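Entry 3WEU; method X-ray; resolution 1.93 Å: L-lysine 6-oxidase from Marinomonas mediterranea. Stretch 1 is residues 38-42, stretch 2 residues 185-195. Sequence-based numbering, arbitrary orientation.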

ATOM      1  N   VAL A  38      25.128 -41.218  15.271  1.00 24.07           N
ATOM      2  CA  VAL A  38      24.930 -41.572  13.866  1.00 23.40           C
ATOM      3  C   VAL A  38      23.861 -42.593  13.614  1.00 21.92           C
ATOM      4  O   VAL A  38      23.386 -42.664  12.493  1.00 22.74           O
ATOM      5  N   ASP A  39      23.504 -43.333  14.674  1.00 21.72           N
ATOM      6  CA  ASP A  39      22.392 -44.259  14.682  1.00 20.82           C
ATOM      7  C   ASP A  39      21.034 -43.575  14.939  1.00 21.07           C
ATOM      8  O   ASP A  39      20.029 -44.280  15.006  1.00 21.24           O
ATOM      9  N   LEU A  40      21.050 -42.246  15.130  1.00 19.81           N
ATOM     10  CA  LEU A  40      19.871 -41.439  15.408  1.00 19.91           C
ATOM     11  C   LEU A  40      19.211 -41.799  16.771  1.00 20.74           C
ATOM     12  O   LEU A  40      17.999 -41.648  16.938  1.00 20.07           O
ATOM     13  N   LYS A  41      20.024 -42.191  17.746  1.00 19.94           N
ATOM     14  CA  LYS A  41      19.616 -42.289  19.117  1.00 20.34           C
ATOM     15  C   LYS A  41      19.987 -41.009  19.878  1.00 18.89           C
ATOM     16  O   LYS A  41      21.031 -40.430  19.625  1.00 17.97           O
ATOM     17  N   PRO A  42      19.094 -40.572  20.752  1.00 18.59           N
ATOM     18  CA  PRO A  42      19.310 -39.336  21.488  1.00 19.19           C
ATOM     19  C   PRO A  42      20.535 -39.478  22.367  1.00 20.21           C
ATOM     20  O   PRO A  42      20.759 -40.566  22.936  1.00 19.54           O
ATOM     21  N   LEU A 185      10.791 -38.301   6.462  1.00 18.87           N
ATOM     22  CA  LEU A 185      10.629 -39.468   7.319  1.00 16.63           C
ATOM     23  C   LEU A 185      11.968 -40.190   7.363  1.00 19.04           C
ATOM     24  O   LEU A 185      12.697 -40.254   6.349  1.00 20.42           O
ATOM     25  N   ARG A 186      12.351 -40.607   8.560  1.00 17.37           N
ATOM     26  CA  ARG A 186      13.525 -41.437   8.718  1.00 17.99           C
ATOM     27  C   ARG A 186      13.206 -42.629   9.604  1.00 16.74           C
ATOM     28  O   ARG A 186      12.188 -42.636  10.310  1.00 19.98           O
ATOM     29  N   THR A 187      14.127 -43.574   9.645  1.00 17.37           N
ATOM     30  CA  THR A 187      14.195 -44.551  10.683  1.00 16.34           C
ATOM     31  C   THR A 187      15.572 -44.480  11.278  1.00 17.36           C
ATOM     32  O   THR A 187      16.512 -44.049  10.616  1.00 20.42           O
ATOM     33  N   ASP A 188      15.667 -44.931  12.515  1.00 17.83           N
ATOM     34  CA  ASP A 188      16.930 -44.964  13.261  1.00 18.42           C
ATOM     35  C   ASP A 188      17.524 -46.345  12.975  1.00 19.06           C
ATOM     36  O   ASP A 188      17.031 -47.075  12.063  1.00 19.49           O
ATOM     37  N   SER A 189      18.613 -46.664  13.653  1.00 20.85           N
ATOM     38  CA  SER A 189      19.328 -47.897  13.387  1.00 20.51           C
ATOM     39  C   SER A 189      18.545 -49.165  13.729  1.00 22.97           C
ATOM     40  O   SER A 189      18.945 -50.253  13.339  1.00 20.35           O
ATOM     41  N   GLN A 190      17.450 -49.054  14.475  1.00 21.07           N
ATOM     42  CA  GLN A 190      16.618 -50.192  14.860  1.00 19.51           C
ATOM     43  C   GLN A 190      15.214 -50.141  14.297  1.00 19.44           C
ATOM     44  O   GLN A 190      14.336 -50.938  14.703  1.00 19.88           O
ATOM     45  N   GLY A 191      14.980 -49.259  13.359  1.00 18.14           N
ATOM     46  CA  GLY A 191      13.688 -49.247  12.674  1.00 18.49           C
ATOM     47  C   GLY A 191      12.639 -48.322  13.267  1.00 19.40           C
ATOM     48  O   GLY A 191      11.498 -48.286  12.734  1.00 18.91           O
ATOM     49  N   ARG A 192      12.993 -47.533  14.298  1.00 19.15           N
ATOM     50  CA  ARG A 192      12.036 -46.599  14.864  1.00 17.62           C
ATOM     51  C   ARG A 192      11.820 -45.486  13.896  1.00 17.10           C
ATOM     52  O   ARG A 192      12.745 -45.075  13.155  1.00 15.69           O
ATOM     53  N   LEU A 193      10.606 -44.932  13.918  1.00 16.96           N
ATOM     54  CA  LEU A 193      10.285 -43.797  13.058  1.00 16.39           C
ATOM     55  C   LEU A 193      10.726 -42.455  13.633  1.00 16.73           C
ATOM     56  O   LEU A 193      10.577 -42.222  14.841  1.00 17.35           O
ATOM     57  N   ILE A 194      11.237 -41.593  12.797  1.00 15.39           N
ATOM     58  CA  ILE A 194      11.478 -40.184  13.124  1.00 17.98           C
ATOM     59  C   ILE A 194      10.787 -39.369  12.113  1.00 17.97           C
ATOM     60  O   ILE A 194      11.035 -39.508  10.911  1.00 16.43           O
ATOM     61  N   VAL A 195       9.871 -38.512  12.545  1.00 16.42           N
ATOM     62  CA  VAL A 195       9.263 -37.596  11.619  1.00 15.58           C
ATOM     63  C   VAL A 195       9.770 -36.193  11.806  1.00 15.87           C
ATOM     64  O   VAL A 195       9.794 -35.694  12.915  1.00 15.62           O
TER

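This is a small, mostly polar contact in which an irregular segment, residues 38-42, lies against the turn of a β-hairpin, with one leucine supplying the apolar packing and one lysine reaching a carboxamide. The two stretches bury 359 Å² in sum, and Leu 40, with 95 Å² covered, accounts for the largest single share.

The backbone fixes the register: Ser 189 N donates to Asp 39 O at 3.1 Å with an N-H...O angle of 152°, and the CA atoms of these residues lie 4.9 Å apart. Beside this bond, Asp 39 CB sits 3.4 Å from Ser 189 OG; the serine points toward stretch 1 with chi1 p.

Leu 40 also points toward its partner. Its chi1 is m, but chi2, at 19°, falls between wells. Leu 40 CB packs 3.8 Å from Ile 194 CD1 and 3.7 Å from Asp 188 CB, while Leu 40 CD2 comes within 3.5 Å of Thr 187 O and 4.0 Å of Arg 186 NH1, an oblique approach to that guanidinium.

Lys 41 leaves its backbone sideways, yet its mttt chain carries the end nearer. Lys 41 CE passes 3.3 Å from Ser 189 OG, and Lys 41 NZ donates to Gln 190 OE1 at 2.5 Å, a very short hydrogen bond. Gln 190 OE1 also accepts from Arg 192 NH1 at 2.9 Å. Lys 41 NZ and Arg 192 NH1, like charges that share this acceptor, lie 4.1 Å apart.

Asp 188, chi1 p, organizes the type I turn: Asp 188 OD1 accepts from Gln 190 N and Arg 192 N, both at 2.9 Å, and Asp 188 OD2 forms a salt bridge with Arg 192 NH1 at 2.8 Å. Water 1 extends this network across the contact, its O donating to Asp 188 OD2 at 2.7 Å and to Leu 40 O at 2.8 Å.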

ATOM      1  CB  VAL A  38      26.255 -42.065  13.207  1.00 26.28           C
ATOM      2  CG1 VAL A  38      27.237 -40.900  13.235  1.00 32.14           C
ATOM      3  CG2 VAL A  38      26.755 -43.294  13.898  1.00 24.84           C
ATOM      4  CB  ASP A  39      22.574 -45.313  15.772  1.00 20.81           C
ATOM      5  CG  ASP A  39      23.759 -46.273  15.494  1.00 25.24           C
ATOM      6  OD1 ASP A  39      24.133 -46.389  14.339  1.00 23.31           O
ATOM      7  OD2 ASP A  39      24.241 -46.906  16.451  1.00 26.62           O
ATOM      8  CB  LEU A  40      18.852 -41.577  14.296  1.00 20.89           C
ATOM      9  CG  LEU A  40      18.983 -40.735  13.052  1.00 26.96           C
ATOM     10  CD1 LEU A  40      20.330 -40.108  12.741  1.00 26.96           C
ATOM     11  CD2 LEU A  40      18.217 -41.267  11.850  1.00 25.80           C
ATOM     12  CB  LYS A  41      20.267 -43.461  19.758  1.00 23.67           C
ATOM     13  CG  LYS A  41      19.863 -44.667  18.893  1.00 29.77           C
ATOM     14  CD  LYS A  41      20.425 -45.929  19.429  1.00 38.42           C
ATOM     15  CE  LYS A  41      19.877 -47.064  18.544  1.00 35.62           C
ATOM     16  NZ  LYS A  41      19.907 -48.167  19.494  1.00 35.97           N
ATOM     17  CB  PRO A  42      18.057 -39.193  22.333  1.00 21.17           C
ATOM     18  CG  PRO A  42      17.291 -40.464  22.191  1.00 22.59           C
ATOM     19  CD  PRO A  42      17.813 -41.221  21.063  1.00 19.21           C
ATOM     20  CB  LEU A 185       9.624 -40.497   6.789  1.00 19.42           C
ATOM     21  CG  LEU A 185       8.224 -40.001   6.543  1.00 17.86           C
ATOM     22  CD1 LEU A 185       7.312 -41.179   6.268  1.00 20.08           C
ATOM     23  CD2 LEU A 185       7.725 -39.180   7.751  1.00 17.44           C
ATOM     24  CB  ARG A 186      14.640 -40.649   9.359  1.00 17.59           C
ATOM     25  CG  ARG A 186      15.334 -39.714   8.441  1.00 20.20           C
ATOM     26  CD  ARG A 186      16.332 -38.863   9.220  1.00 20.43           C
ATOM     27  NE  ARG A 186      17.240 -38.097   8.343  1.00 21.47           N
ATOM     28  CZ  ARG A 186      18.477 -38.458   7.978  1.00 20.77           C
ATOM     29  NH1 ARG A 186      18.995 -39.622   8.285  1.00 20.94           N
ATOM     30  NH2 ARG A 186      19.182 -37.658   7.215  1.00 20.84           N
ATOM     31  CB  THR A 187      13.969 -45.996  10.256  1.00 18.38           C
ATOM     32  OG1 THR A 187      14.905 -46.328   9.219  1.00 19.71           O
ATOM     33  CG2 THR A 187      12.460 -46.214   9.826  1.00 18.32           C
ATOM     34  CB  ASP A 188      16.775 -44.653  14.760  1.00 18.53           C
ATOM     35  CG  ASP A 188      16.146 -45.754  15.568  1.00 19.15           C
ATOM     36  OD1 ASP A 188      15.710 -46.800  15.015  1.00 21.28           O
ATOM     37  OD2 ASP A 188      16.031 -45.568  16.810  1.00 20.04           O
ATOM     38  CB  SER A 189      20.714 -47.892  14.047  1.00 21.88           C
ATOM     39  OG  SER A 189      20.576 -47.998  15.410  1.00 19.56           O
ATOM     40  CB  GLN A 190      16.548 -50.302  16.382  1.00 23.19           C
ATOM     41  CG  GLN A 190      17.896 -50.658  17.011  1.00 23.34           C
ATOM     42  CD  GLN A 190      17.891 -50.650  18.517  1.00 25.16           C
ATOM     43  OE1 GLN A 190      17.845 -49.607  19.172  1.00 26.23           O
ATOM     44  NE2 GLN A 190      17.953 -51.847  19.099  1.00 28.18           N
ATOM     45  CB  ARG A 192      12.529 -45.977  16.221  1.00 19.65           C
ATOM     46  CG  ARG A 192      12.789 -46.982  17.334  1.00 18.43           C
ATOM     47  CD  ARG A 192      13.405 -46.298  18.573  1.00 19.66           C
ATOM     48  NE  ARG A 192      13.721 -47.272  19.572  1.00 20.34           N
ATOM     49  CZ  ARG A 192      14.898 -47.872  19.648  1.00 21.78           C
ATOM     50  NH1 ARG A 192      15.901 -47.481  18.879  1.00 20.69           N
ATOM     51  NH2 ARG A 192      15.078 -48.771  20.594  1.00 21.66           N
ATOM     52  CB  LEU A 193       8.782 -43.773  12.853  1.00 16.83           C
ATOM     53  CG  LEU A 193       8.209 -42.544  12.152  1.00 16.75           C
ATOM     54  CD1 LEU A 193       8.645 -42.463  10.728  1.00 17.25           C
ATOM     55  CD2 LEU A 193       6.648 -42.510  12.178  1.00 19.02           C
ATOM     56  CB  ILE A 194      13.011 -39.843  13.116  1.00 17.03           C
ATOM     57  CG1 ILE A 194      13.676 -40.568  14.247  1.00 17.66           C
ATOM     58  CG2 ILE A 194      13.260 -38.329  13.237  1.00 18.12           C
ATOM     59  CD1 ILE A 194      15.194 -40.716  14.134  1.00 18.90           C
ATOM     60  CB  VAL A 195       7.743 -37.544  11.813  1.00 18.11           C
ATOM     61  CG1 VAL A 195       7.108 -36.593  10.782  1.00 18.02           C
ATOM     62  CG2 VAL A 195       7.148 -38.946  11.761  1.00 18.58           C
TER
HETATM   63  O   HOH W   1      15.949 -43.157  18.021  1.00 20.52           O